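Local atomic coordinates of galactose mutarotase related enzyme (Lactobacillus casei, PDB entry 3Q1N), a protein that probably binds carbohydrates and, like other members of the aldose 1-epimerase family, may interconvert the anomers of a sugar. Residues D157-S168 / E214-H225; L231-W242 / A253-P261. All blocks are in the same frame, centred on the assembly; numbering follows the deposited sequence. Where two conformers were deposited one is given.

Interaction 1. Residues D157-S168 / E214-H225. With NO3 (nitrate ion), chain F; EDO (1,2-ethanediol), chain L; EDO (1,2-ethanediol), chain S.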
loop_
_atom_site.group_PDB
_atom_site.type_symbol
_atom_site.label_atom_id
_atom_site.label_comp_id
_atom_site.label_asym_id
_atom_site.label_seq_id
_atom_site.Cartn_x
_atom_site.Cartn_y
_atom_site.Cartn_z
ATOM N N ASP A 157 19.250 9.884 -3.387
ATOM C CA ASP A 157 20.694 9.568 -3.300
ATOM C C ASP A 157 21.031 8.113 -3.624
ATOM O O ASP A 157 21.396 7.327 -2.730
ATOM C CB ASP A 157 21.227 9.935 -1.915
ATOM C CG ASP A 157 22.742 9.850 -1.809
ATOM O OD1 ASP A 157 23.426 9.850 -2.869
ATOM O OD2 ASP A 157 23.263 9.824 -0.652
ATOM N N ASP A 158 20.920 7.775 -4.906
ATOM C CA ASP A 158 21.284 6.457 -5.430
ATOM C C ASP A 158 20.521 5.293 -4.767
ATOM O O ASP A 158 21.107 4.305 -4.354
ATOM C CB ASP A 158 22.804 6.270 -5.357
ATOM C CG ASP A 158 23.557 7.334 -6.144
ATOM O OD1 ASP A 158 22.968 7.877 -7.129
ATOM O OD2 ASP A 158 24.718 7.608 -5.772
ATOM N N TYR A 159 19.196 5.420 -4.714
ATOM C CA TYR A 159 18.319 4.376 -4.216
ATOM C C TYR A 159 17.833 3.515 -5.368
ATOM O O TYR A 159 17.483 4.031 -6.473
ATOM C CB TYR A 159 17.107 4.971 -3.476
ATOM C CG TYR A 159 17.450 5.410 -2.064
ATOM C CD1 TYR A 159 18.011 6.663 -1.806
ATOM C CD2 TYR A 159 17.243 4.564 -1.000
ATOM C CE1 TYR A 159 18.375 7.029 -0.547
ATOM C CE2 TYR A 159 17.558 4.937 0.279
ATOM C CZ TYR A 159 18.132 6.166 0.507
ATOM O OH TYR A 159 18.469 6.580 1.772
ATOM N N ASP A 160 17.816 2.213 -5.138
ATOM C CA ASP A 160 17.255 1.268 -6.090
ATOM C C ASP A 160 16.273 0.391 -5.345
ATOM O O ASP A 160 16.321 0.284 -4.118
ATOM C CB ASP A 160 18.324 0.305 -6.687
ATOM C CG ASP A 160 19.397 0.978 -7.562
ATOM O OD1 ASP A 160 19.331 2.148 -7.983
ATOM O OD2 ASP A 160 20.409 0.281 -7.779
ATOM N N LEU A 161 15.334 -0.192 -6.093
ATOM C CA LEU A 161 14.550 -1.303 -5.634
ATOM C C LEU A 161 15.147 -2.542 -6.252
ATOM O O LEU A 161 15.341 -2.601 -7.462
ATOM C CB LEU A 161 13.098 -1.157 -6.079
ATOM C CG LEU A 161 12.143 -2.086 -5.358
ATOM C CD1 LEU A 161 11.940 -1.600 -3.956
ATOM C CD2 LEU A 161 10.788 -2.167 -6.110
ATOM N N THR A 162 15.466 -3.522 -5.419
ATOM C CA THR A 162 15.963 -4.801 -5.890
ATOM C C THR A 162 14.923 -5.839 -5.545
ATOM O O THR A 162 14.400 -5.840 -4.415
ATOM C CB THR A 162 17.335 -5.146 -5.267
ATOM O OG1 THR A 162 18.246 -4.079 -5.527
ATOM C CG2 THR A 162 17.908 -6.417 -5.856
ATOM N N VAL A 163 14.598 -6.702 -6.512
ATOM C CA VAL A 163 13.507 -7.692 -6.332
ATOM C C VAL A 163 13.949 -9.115 -6.586
ATOM O O VAL A 163 14.863 -9.361 -7.369
ATOM C CB VAL A 163 12.279 -7.378 -7.196
ATOM C CG1 VAL A 163 11.751 -5.970 -6.893
ATOM C CG2 VAL A 163 12.567 -7.546 -8.707
ATOM N N GLU A 164 13.300 -10.049 -5.904
ATOM C CA GLU A 164 13.504 -11.462 -6.187
ATOM C C GLU A 164 12.314 -12.298 -5.758
ATOM O O GLU A 164 11.602 -11.909 -4.827
ATOM C CB GLU A 164 14.778 -11.966 -5.500
ATOM C CG GLU A 164 14.745 -12.043 -4.000
ATOM C CD GLU A 164 14.022 -13.284 -3.414
ATOM O OE1 GLU A 164 13.900 -14.322 -4.096
ATOM O OE2 GLU A 164 13.600 -13.211 -2.242
ATOM N N PRO A 165 12.074 -13.441 -6.446
ATOM C CA PRO A 165 12.716 -13.811 -7.697
ATOM C C PRO A 165 12.095 -13.042 -8.829
ATOM O O PRO A 165 11.080 -12.389 -8.646
ATOM C CB PRO A 165 12.384 -15.314 -7.843
ATOM C CG PRO A 165 11.039 -15.432 -7.179
ATOM C CD PRO A 165 11.167 -14.504 -5.956
ATOM N N LEU A 166 12.687 -13.137 -10.006
ATOM C CA LEU A 166 12.138 -12.502 -11.197
ATOM C C LEU A 166 12.237 -13.500 -12.354
ATOM O O LEU A 166 13.342 -13.925 -12.720
ATOM C CB LEU A 166 12.897 -11.192 -11.477
ATOM C CG LEU A 166 12.272 -10.097 -12.305
ATOM C CD1 LEU A 166 10.883 -9.646 -11.750
ATOM C CD2 LEU A 166 13.242 -8.898 -12.447
ATOM N N ASN A 167 11.089 -13.886 -12.908
ATOM C CA ASN A 167 11.054 -14.901 -13.991
ATOM C C ASN A 167 10.894 -14.296 -15.386
ATOM O O ASN A 167 10.743 -15.038 -16.361
ATOM C CB ASN A 167 9.896 -15.867 -13.791
ATOM C CG ASN A 167 9.957 -16.596 -12.471
ATOM O OD1 ASN A 167 11.041 -16.836 -11.906
ATOM N ND2 ASN A 167 8.790 -16.955 -11.966
ATOM N N SER A 168 10.906 -12.971 -15.489
ATOM C CA SER A 168 10.877 -12.285 -16.785
ATOM C C SER A 168 11.231 -10.815 -16.512
ATOM O O SER A 168 11.269 -10.413 -15.352
ATOM C CB SER A 168 9.496 -12.433 -17.463
ATOM O OG SER A 168 8.467 -11.719 -16.800
ATOM N N GLU A 214 5.364 -12.704 -9.223
ATOM C CA GLU A 214 6.194 -13.702 -8.603
ATOM C C GLU A 214 7.167 -13.160 -7.542
ATOM O O GLU A 214 7.808 -13.953 -6.827
ATOM C CB GLU A 214 7.013 -14.422 -9.660
ATOM C CG GLU A 214 8.124 -13.577 -10.354
ATOM C CD GLU A 214 7.668 -12.902 -11.653
ATOM O OE1 GLU A 214 6.451 -12.552 -11.794
ATOM O OE2 GLU A 214 8.546 -12.683 -12.524
ATOM N N ILE A 215 7.327 -11.838 -7.485
ATOM C CA ILE A 215 8.261 -11.238 -6.517
ATOM C C ILE A 215 7.910 -11.584 -5.079
ATOM O O ILE A 215 6.755 -11.489 -4.656
ATOM C CB ILE A 215 8.339 -9.687 -6.679
ATOM C CG1 ILE A 215 8.902 -9.356 -8.066
ATOM C CG2 ILE A 215 9.219 -9.053 -5.531
ATOM C CD1 ILE A 215 8.730 -7.851 -8.478
ATOM N N ALA A 216 8.919 -12.016 -4.341
ATOM C CA ALA A 216 8.754 -12.384 -2.949
ATOM C C ALA A 216 9.334 -11.334 -2.022
ATOM O O ALA A 216 8.783 -11.101 -0.955
ATOM C CB ALA A 216 9.445 -13.723 -2.698
ATOM N N LYS A 217 10.444 -10.724 -2.437
ATOM C CA LYS A 217 11.109 -9.705 -1.637
ATOM C C LYS A 217 11.505 -8.532 -2.491
ATOM O O LYS A 217 11.921 -8.704 -3.635
ATOM C CB LYS A 217 12.328 -10.270 -0.923
ATOM C CG LYS A 217 11.966 -11.399 0.043
ATOM C CD LYS A 217 13.033 -11.488 1.130
ATOM C CE LYS A 217 12.817 -12.670 2.027
ATOM N NZ LYS A 217 13.794 -12.659 3.136
ATOM N N ALA A 218 11.321 -7.342 -1.939
ATOM C CA ALA A 218 11.676 -6.099 -2.627
ATOM C C ALA A 218 12.390 -5.196 -1.601
ATOM O O ALA A 218 11.832 -4.871 -0.537
ATOM C CB ALA A 218 10.435 -5.419 -3.178
ATOM N N THR A 219 13.645 -4.866 -1.908
ATOM C CA THR A 219 14.514 -4.079 -1.034
ATOM C C THR A 219 14.703 -2.666 -1.561
ATOM O O THR A 219 15.087 -2.499 -2.712
ATOM C CB THR A 219 15.888 -4.764 -0.846
ATOM O OG1 THR A 219 15.688 -6.011 -0.170
ATOM C CG2 THR A 219 16.841 -3.914 -0.060
ATOM N N LEU A 220 14.456 -1.685 -0.687
ATOM C CA LEU A 220 14.679 -0.245 -0.944
ATOM C C LEU A 220 15.972 0.104 -0.197
ATOM O O LEU A 220 16.038 0.012 1.039
ATOM C CB LEU A 220 13.501 0.591 -0.447
ATOM C CG LEU A 220 13.699 2.104 -0.483
ATOM C CD1 LEU A 220 13.815 2.653 -1.911
ATOM C CD2 LEU A 220 12.547 2.778 0.293
ATOM N N ALA A 221 17.008 0.445 -0.955
ATOM C CA ALA A 221 18.326 0.663 -0.386
ATOM C C ALA A 221 19.181 1.583 -1.260
ATOM O O ALA A 221 19.002 1.634 -2.483
ATOM C CB ALA A 221 19.051 -0.668 -0.236
ATOM N N SER A 222 20.158 2.202 -0.620
ATOM C CA SER A 222 21.216 2.982 -1.266
ATOM C C SER A 222 22.550 2.578 -0.651
ATOM O O SER A 222 22.619 2.395 0.560
ATOM C CB SER A 222 21.000 4.476 -1.011
ATOM O OG SER A 222 22.176 5.227 -1.268
ATOM N N PRO A 223 23.586 2.442 -1.480
ATOM C CA PRO A 223 24.902 2.116 -0.928
ATOM C C PRO A 223 25.454 3.212 -0.013
ATOM O O PRO A 223 26.404 2.952 0.728
ATOM C CB PRO A 223 25.778 1.975 -2.170
ATOM C CG PRO A 223 25.102 2.777 -3.229
ATOM C CD PRO A 223 23.638 2.621 -2.938
ATOM N N HIS A 224 24.878 4.414 -0.056
ATOM C CA HIS A 224 25.371 5.525 0.773
ATOM C C HIS A 224 24.643 5.678 2.100
ATOM O O HIS A 224 24.949 6.613 2.832
ATOM C CB HIS A 224 25.238 6.869 0.052
ATOM C CG HIS A 224 25.819 6.892 -1.321
ATOM N ND1 HIS A 224 27.144 6.596 -1.573
ATOM C CD2 HIS A 224 25.265 7.200 -2.514
ATOM C CE1 HIS A 224 27.371 6.699 -2.872
ATOM N NE2 HIS A 224 26.243 7.057 -3.464
ATOM N N HIS A 225 23.682 4.803 2.394
ATOM C CA HIS A 225 22.850 4.963 3.581
ATOM C C HIS A 225 22.698 3.694 4.358
ATOM O O HIS A 225 22.427 2.636 3.787
ATOM C CB HIS A 225 21.480 5.509 3.189
ATOM C CG HIS A 225 21.573 6.887 2.662
ATOM N ND1 HIS A 225 21.555 7.982 3.492
ATOM C CD2 HIS A 225 21.834 7.351 1.420
ATOM C CE1 HIS A 225 21.792 9.067 2.780
ATOM N NE2 HIS A 225 21.963 8.711 1.517
HETATM N N NO3 F . 16.039 -8.398 -2.577
HETATM O O1 NO3 F . 15.187 -8.319 -1.490
HETATM O O2 NO3 F . 15.626 -9.025 -3.751
HETATM O O3 NO3 F . 17.328 -7.861 -2.504
HETATM C C1 EDO L . 22.795 12.383 1.435
HETATM O O1 EDO L . 23.877 11.511 1.847
HETATM C C2 EDO L . 21.588 12.472 2.391
HETATM O O2 EDO L . 21.914 12.900 3.739
HETATM C C1 EDO S . 7.495 -13.204 0.828
HETATM O O1 EDO S . 8.904 -13.065 1.167
HETATM C C2 EDO S . 6.559 -12.744 1.954
HETATM O O2 EDO S . 5.289 -13.361 2.119
HETATM O O HOH W 1 21.216 1.687 -5.106
HETATM O O HOH W 2 18.091 -2.201 -3.472
#
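Strands 160-164 and 217-221 form an antiparallel pair near one end of the long sheet of the fold, with strand 195-197 flanking the first and strand 229-232 the second. D160 with A221, T162 with T219 and E164 with K217 are its hydrogen-bonded pairs.

At one end two histidines reach back to two consecutive aspartates. H224 NE2 donates to the anti lone pair of D158 OD2 (2.8 Å), in the ring plane, whereas H225 NE2 meets D157 OD2 (2.8 Å) on its anti side but 24° out of the carboxylate plane, the planes of carboxylate and ring being nearly perpendicular. K151 is a second partner of D158. S222, with OG anti to its own N (chi1 163°), donates to D157 O (2.7 Å) and accepts from H224 N, an ST turn. S222 CB itself lies over the centre of the Y159 ring, 3.5 Å from the centroid, a CH-pi contact. Y159 OH lies above the rim of one H225 face and is itself bonded to G149.

At the other end E164 O accepts from both A216 N (2.7 Å) and K217 N (2.9 Å). Past the cis peptide bond that precedes P165, E214 bends back at chi2 to take N167 N on the anti lone pair of OE2 (2.8 Å).

On one face L161 and A218 reach strand 238-242; on the other, T219 OG1 donates to a nitrate and also bonds T230. Two residues facing one across an antiparallel pair, as A216 and K217 face E164, make a classic beta bulge.

Interaction 2. Residues L231-W242 / A253-P261. With EDO (1,2-ethanediol), chain J; EDO (1,2-ethanediol), chain N; EDO (1,2-ethanediol), chain R.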
loop_
_atom_site.group_PDB
_atom_site.type_symbol
_atom_site.label_atom_id
_atom_site.label_comp_id
_atom_site.label_asym_id
_atom_site.label_seq_id
_atom_site.Cartn_x
_atom_site.Cartn_y
_atom_site.Cartn_z
ATOM N N LEU A 231 10.596 -5.487 1.842
ATOM C CA LEU A 231 9.197 -5.909 1.913
ATOM C C LEU A 231 9.064 -7.356 1.480
ATOM O O LEU A 231 9.552 -7.749 0.425
ATOM C CB LEU A 231 8.298 -5.025 1.054
ATOM C CG LEU A 231 8.211 -3.545 1.402
ATOM C CD1 LEU A 231 7.176 -2.810 0.544
ATOM C CD2 LEU A 231 7.924 -3.261 2.886
ATOM N N ASP A 232 8.504 -8.187 2.355
ATOM C CA ASP A 232 8.199 -9.577 2.046
ATOM C C ASP A 232 6.732 -9.584 1.609
ATOM O O ASP A 232 5.851 -9.364 2.410
ATOM C CB ASP A 232 8.407 -10.471 3.279
ATOM C CG ASP A 232 9.866 -10.440 3.794
ATOM O OD1 ASP A 232 10.749 -9.844 3.147
ATOM O OD2 ASP A 232 10.113 -10.980 4.873
ATOM N N ILE A 233 6.490 -9.798 0.327
ATOM C CA ILE A 233 5.155 -9.497 -0.273
ATOM C C ILE A 233 4.686 -10.561 -1.278
ATOM O O ILE A 233 3.959 -10.263 -2.221
ATOM C CB ILE A 233 5.162 -8.051 -0.880
ATOM C CG1 ILE A 233 6.453 -7.776 -1.625
ATOM C CG2 ILE A 233 5.010 -7.026 0.236
ATOM C CD1 ILE A 233 6.659 -8.577 -2.833
ATOM N N SER A 234 5.017 -11.828 -1.055
ATOM C CA SER A 234 4.583 -12.898 -1.977
ATOM C C SER A 234 3.067 -12.898 -2.141
ATOM O O SER A 234 2.554 -13.215 -3.215
ATOM C CB SER A 234 5.025 -14.285 -1.500
ATOM O OG SER A 234 6.435 -14.451 -1.542
ATOM N N ASP A 235 2.344 -12.589 -1.062
ATOM C CA ASP A 235 0.879 -12.604 -1.090
ATOM C C ASP A 235 0.241 -11.493 -1.926
ATOM O O ASP A 235 -0.958 -11.569 -2.250
ATOM C CB ASP A 235 0.299 -12.483 0.337
ATOM C CG ASP A 235 0.477 -13.732 1.187
ATOM O OD1 ASP A 235 0.991 -14.766 0.706
ATOM O OD2 ASP A 235 0.138 -13.684 2.394
ATOM N N PHE A 236 0.982 -10.426 -2.208
ATOM C CA PHE A 236 0.450 -9.242 -2.882
ATOM C C PHE A 236 0.893 -9.307 -4.345
ATOM O O PHE A 236 2.087 -9.340 -4.612
ATOM C CB PHE A 236 0.949 -7.958 -2.198
ATOM C CG PHE A 236 0.265 -7.659 -0.896
ATOM C CD1 PHE A 236 0.644 -8.291 0.280
ATOM C CD2 PHE A 236 -0.805 -6.801 -0.854
ATOM C CE1 PHE A 236 -0.016 -8.035 1.459
ATOM C CE2 PHE A 236 -1.465 -6.536 0.294
ATOM C CZ PHE A 236 -1.084 -7.198 1.492
ATOM N N PRO A 237 -0.052 -9.357 -5.290
ATOM C CA PRO A 237 0.337 -9.534 -6.690
ATOM C C PRO A 237 1.087 -8.366 -7.275
ATOM O O PRO A 237 1.909 -8.557 -8.168
ATOM C CB PRO A 237 -0.989 -9.778 -7.418
ATOM C CG PRO A 237 -2.035 -9.225 -6.524
ATOM C CD PRO A 237 -1.510 -9.407 -5.095
ATOM N N TYR A 238 0.847 -7.149 -6.792
ATOM C CA TYR A 238 1.506 -5.975 -7.413
ATOM C C TYR A 238 2.196 -5.130 -6.343
ATOM O O TYR A 238 1.926 -5.295 -5.149
ATOM C CB TYR A 238 0.474 -5.150 -8.204
ATOM C CG TYR A 238 -0.392 -6.000 -9.091
ATOM C CD1 TYR A 238 0.164 -6.753 -10.090
ATOM C CD2 TYR A 238 -1.778 -6.102 -8.873
ATOM C CE1 TYR A 238 -0.583 -7.555 -10.886
ATOM C CE2 TYR A 238 -2.556 -6.921 -9.711
ATOM C CZ TYR A 238 -1.927 -7.605 -10.726
ATOM O OH TYR A 238 -2.613 -8.448 -11.570
ATOM N N LEU A 239 3.097 -4.246 -6.785
ATOM C CA LEU A 239 3.937 -3.457 -5.899
ATOM C C LEU A 239 4.176 -2.126 -6.546
ATOM O O LEU A 239 4.713 -2.084 -7.663
ATOM C CB LEU A 239 5.282 -4.157 -5.630
ATOM C CG LEU A 239 6.147 -3.500 -4.540
ATOM C CD1 LEU A 239 5.467 -3.548 -3.163
ATOM C CD2 LEU A 239 7.554 -4.188 -4.487
ATOM N N THR A 240 3.824 -1.045 -5.861
ATOM C CA THR A 240 3.846 0.271 -6.481
ATOM C C THR A 240 4.866 1.202 -5.833
ATOM O O THR A 240 4.963 1.273 -4.616
ATOM C CB THR A 240 2.456 0.897 -6.444
ATOM O OG1 THR A 240 1.577 0.075 -7.225
ATOM C CG2 THR A 240 2.446 2.306 -7.014
ATOM N N ILE A 241 5.631 1.901 -6.673
ATOM C CA ILE A 241 6.587 2.896 -6.209
ATOM C C ILE A 241 6.041 4.277 -6.566
ATOM O O ILE A 241 5.560 4.492 -7.690
ATOM C CB ILE A 241 7.969 2.696 -6.851
ATOM C CG1 ILE A 241 8.439 1.239 -6.695
ATOM C CG2 ILE A 241 9.005 3.656 -6.229
ATOM C CD1 ILE A 241 8.064 0.314 -7.885
ATOM N N TRP A 242 6.103 5.199 -5.612
ATOM C CA TRP A 242 5.544 6.568 -5.766
ATOM C C TRP A 242 6.304 7.584 -4.930
ATOM O O TRP A 242 6.717 7.298 -3.825
ATOM C CB TRP A 242 4.051 6.602 -5.371
ATOM C CG TRP A 242 3.497 7.975 -5.348
ATOM C CD1 TRP A 242 3.190 8.775 -6.425
ATOM C CD2 TRP A 242 3.247 8.758 -4.191
ATOM N NE1 TRP A 242 2.746 9.997 -5.993
ATOM C CE2 TRP A 242 2.757 10.007 -4.626
ATOM C CE3 TRP A 242 3.360 8.513 -2.813
ATOM C CZ2 TRP A 242 2.399 11.020 -3.732
ATOM C CZ3 TRP A 242 2.982 9.490 -1.936
ATOM C CH2 TRP A 242 2.511 10.748 -2.402
ATOM N N ALA A 253 7.548 5.962 -1.465
ATOM C CA ALA A 253 6.586 4.960 -1.062
ATOM C C ALA A 253 6.748 3.684 -1.871
ATOM O O ALA A 253 6.971 3.719 -3.086
ATOM C CB ALA A 253 5.127 5.517 -1.181
ATOM N N VAL A 254 6.603 2.548 -1.186
ATOM C CA VAL A 254 6.721 1.225 -1.803
ATOM C C VAL A 254 5.534 0.469 -1.261
ATOM O O VAL A 254 5.474 0.170 -0.067
ATOM C CB VAL A 254 8.077 0.535 -1.487
ATOM C CG1 VAL A 254 8.167 -0.781 -2.316
ATOM C CG2 VAL A 254 9.278 1.485 -1.810
ATOM N N GLU A 255 4.551 0.217 -2.139
ATOM C CA GLU A 255 3.180 -0.013 -1.750
ATOM C C GLU A 255 2.651 -1.362 -2.209
ATOM O O GLU A 255 2.418 -1.571 -3.409
ATOM C CB GLU A 255 2.308 1.106 -2.327
ATOM C CG GLU A 255 2.848 2.553 -2.135
ATOM C CD GLU A 255 2.085 3.569 -2.955
ATOM O OE1 GLU A 255 1.141 3.173 -3.682
ATOM O OE2 GLU A 255 2.422 4.776 -2.904
ATOM N N PRO A 256 2.484 -2.304 -1.271
ATOM C CA PRO A 256 1.926 -3.587 -1.672
ATOM C C PRO A 256 0.457 -3.440 -2.101
ATOM O O PRO A 256 -0.337 -2.895 -1.330
ATOM C CB PRO A 256 2.079 -4.446 -0.407
ATOM C CG PRO A 256 3.208 -3.821 0.380
ATOM C CD PRO A 256 3.006 -2.342 0.120
ATOM N N PHE A 257 0.126 -3.961 -3.284
ATOM C CA PHE A 257 -1.231 -3.859 -3.878
ATOM C C PHE A 257 -1.822 -5.250 -4.130
ATOM O O PHE A 257 -1.250 -6.061 -4.905
ATOM C CB PHE A 257 -1.222 -3.154 -5.252
ATOM C CG PHE A 257 -1.203 -1.613 -5.241
ATOM C CD1 PHE A 257 -0.970 -0.851 -4.112
ATOM C CD2 PHE A 257 -1.384 -0.956 -6.436
ATOM C CE1 PHE A 257 -0.943 0.547 -4.185
ATOM C CE2 PHE A 257 -1.360 0.417 -6.497
ATOM C CZ PHE A 257 -1.142 1.168 -5.402
ATOM N N ASP A 258 -2.974 -5.517 -3.512
ATOM C CA ASP A 258 -3.863 -6.623 -3.938
ATOM C C ASP A 258 -5.071 -6.025 -4.676
ATOM O O ASP A 258 -6.184 -6.083 -4.209
ATOM C CB ASP A 258 -4.290 -7.465 -2.732
ATOM C CG ASP A 258 -5.061 -8.718 -3.128
ATOM O OD1 ASP A 258 -4.917 -9.190 -4.287
ATOM O OD2 ASP A 258 -5.806 -9.240 -2.248
ATOM N N GLY A 259 -4.783 -5.439 -5.842
ATOM C CA GLY A 259 -5.746 -4.716 -6.642
ATOM C C GLY A 259 -4.997 -3.655 -7.421
ATOM O O GLY A 259 -3.769 -3.583 -7.385
ATOM N N LEU A 260 -5.747 -2.917 -8.230
ATOM C CA LEU A 260 -5.172 -1.925 -9.148
ATOM C C LEU A 260 -6.105 -0.751 -9.303
ATOM O O LEU A 260 -7.337 -0.904 -9.234
ATOM C CB LEU A 260 -4.987 -2.551 -10.521
ATOM C CG LEU A 260 -3.942 -3.671 -10.707
ATOM C CD1 LEU A 260 -4.077 -4.336 -12.037
ATOM C CD2 LEU A 260 -2.566 -3.077 -10.475
ATOM N N PRO A 261 -5.540 0.450 -9.543
ATOM C CA PRO A 261 -6.410 1.565 -9.923
ATOM C C PRO A 261 -7.217 1.227 -11.165
ATOM O O PRO A 261 -6.835 0.370 -11.953
ATOM C CB PRO A 261 -5.408 2.682 -10.273
ATOM C CG PRO A 261 -4.095 2.246 -9.585
ATOM C CD PRO A 261 -4.106 0.784 -9.617
HETATM C C1 EDO J . 0.512 6.010 -5.355
HETATM O O1 EDO J . -0.409 4.948 -5.042
HETATM C C2 EDO J . -0.139 7.374 -5.367
HETATM O O2 EDO J . -0.729 7.695 -4.086
HETATM C C1 EDO N . -4.355 -12.350 -5.750
HETATM O O1 EDO N . -5.331 -11.352 -6.117
HETATM C C2 EDO N . -5.006 -13.391 -4.861
HETATM O O2 EDO N . -5.008 -12.922 -3.518
HETATM C C1 EDO R . -2.237 -16.093 5.325
HETATM O O1 EDO R . -1.962 -14.953 6.155
HETATM C C2 EDO R . -1.629 -15.870 3.940
HETATM O O2 EDO R . -0.222 -15.599 4.056
#
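The W242 indole carries an ethanediol over one face, with C2 offset toward the rim, and meets A253 CB at its edge, 3.8 Å from CE3. F257 receives T240 over a face: OG1 sits 3.0 Å above the ring plane toward the rim, near CE2, while T240 CB makes a CH-pi contact. That hydroxyl is buried and has no hydrogen-bonding partner in the model. At the F257 edge lies O1 of the same ethanediol. P256 CB covers one face of F236, whose edge meets the backbone of F257 and D258, and P237 CB stands over the centre of the Y238 ring. L260 crosses Y238 at about a right angle, CD2 coming 3.5 Å from its CD2.

These groups line the hairpin of strands 238-242 and 253-258, in the six-stranded sheet of the beta-supersandwich characteristic of galactose mutarotases. Y238-F257, T240-E255 and W242-A253 are the hydrogen-bonded pairs, E255 N to T240 O being short at 2.7 Å. On the face that P256 shares with L239 and V254, L239 CD1 and L231 CD1 both pack on V254 CG1, the latter at 3.6 Å, which brings in strand 229-232 of the long sheet.

E255 CG stands anti to the carbonyl carbon (chi1 -47°) and the chain runs on extended, bringing OE1 to accept from the ethanediol O1 at 2.7 Å. H143 also hydrogen-bonds an ethanediol here, consistent with a sugar pocket. With W242 cut back to an alanine, the ethanediol is likely to lose the indole face it lies against, and W42 and H143 the ring they meet. Away from this pocket, a second ethanediol donates to D258 OD1, beside P237.

In the fold
Followed from the N terminus, the contacts come in series, neither nested nor crossed. Segment 157-168 is met first; 45 residues later, after strand 195-197 has run along its other side, 214-225 returns to close a long loop as interaction 1. The chain then turns into strand 229-232, which pairs with 217-221, A218 O and L231 N lying 2.8 Å apart in a probable hydrogen bond. It next leaves this sheet for strand 238-242, and a ten-residue excursion closes interaction 2 as a hairpin with 253-261. The two contacts meet again where A218 of interaction 1 packs on L239 of interaction 2, joining the long sheet to the sheet that holds the hairpin.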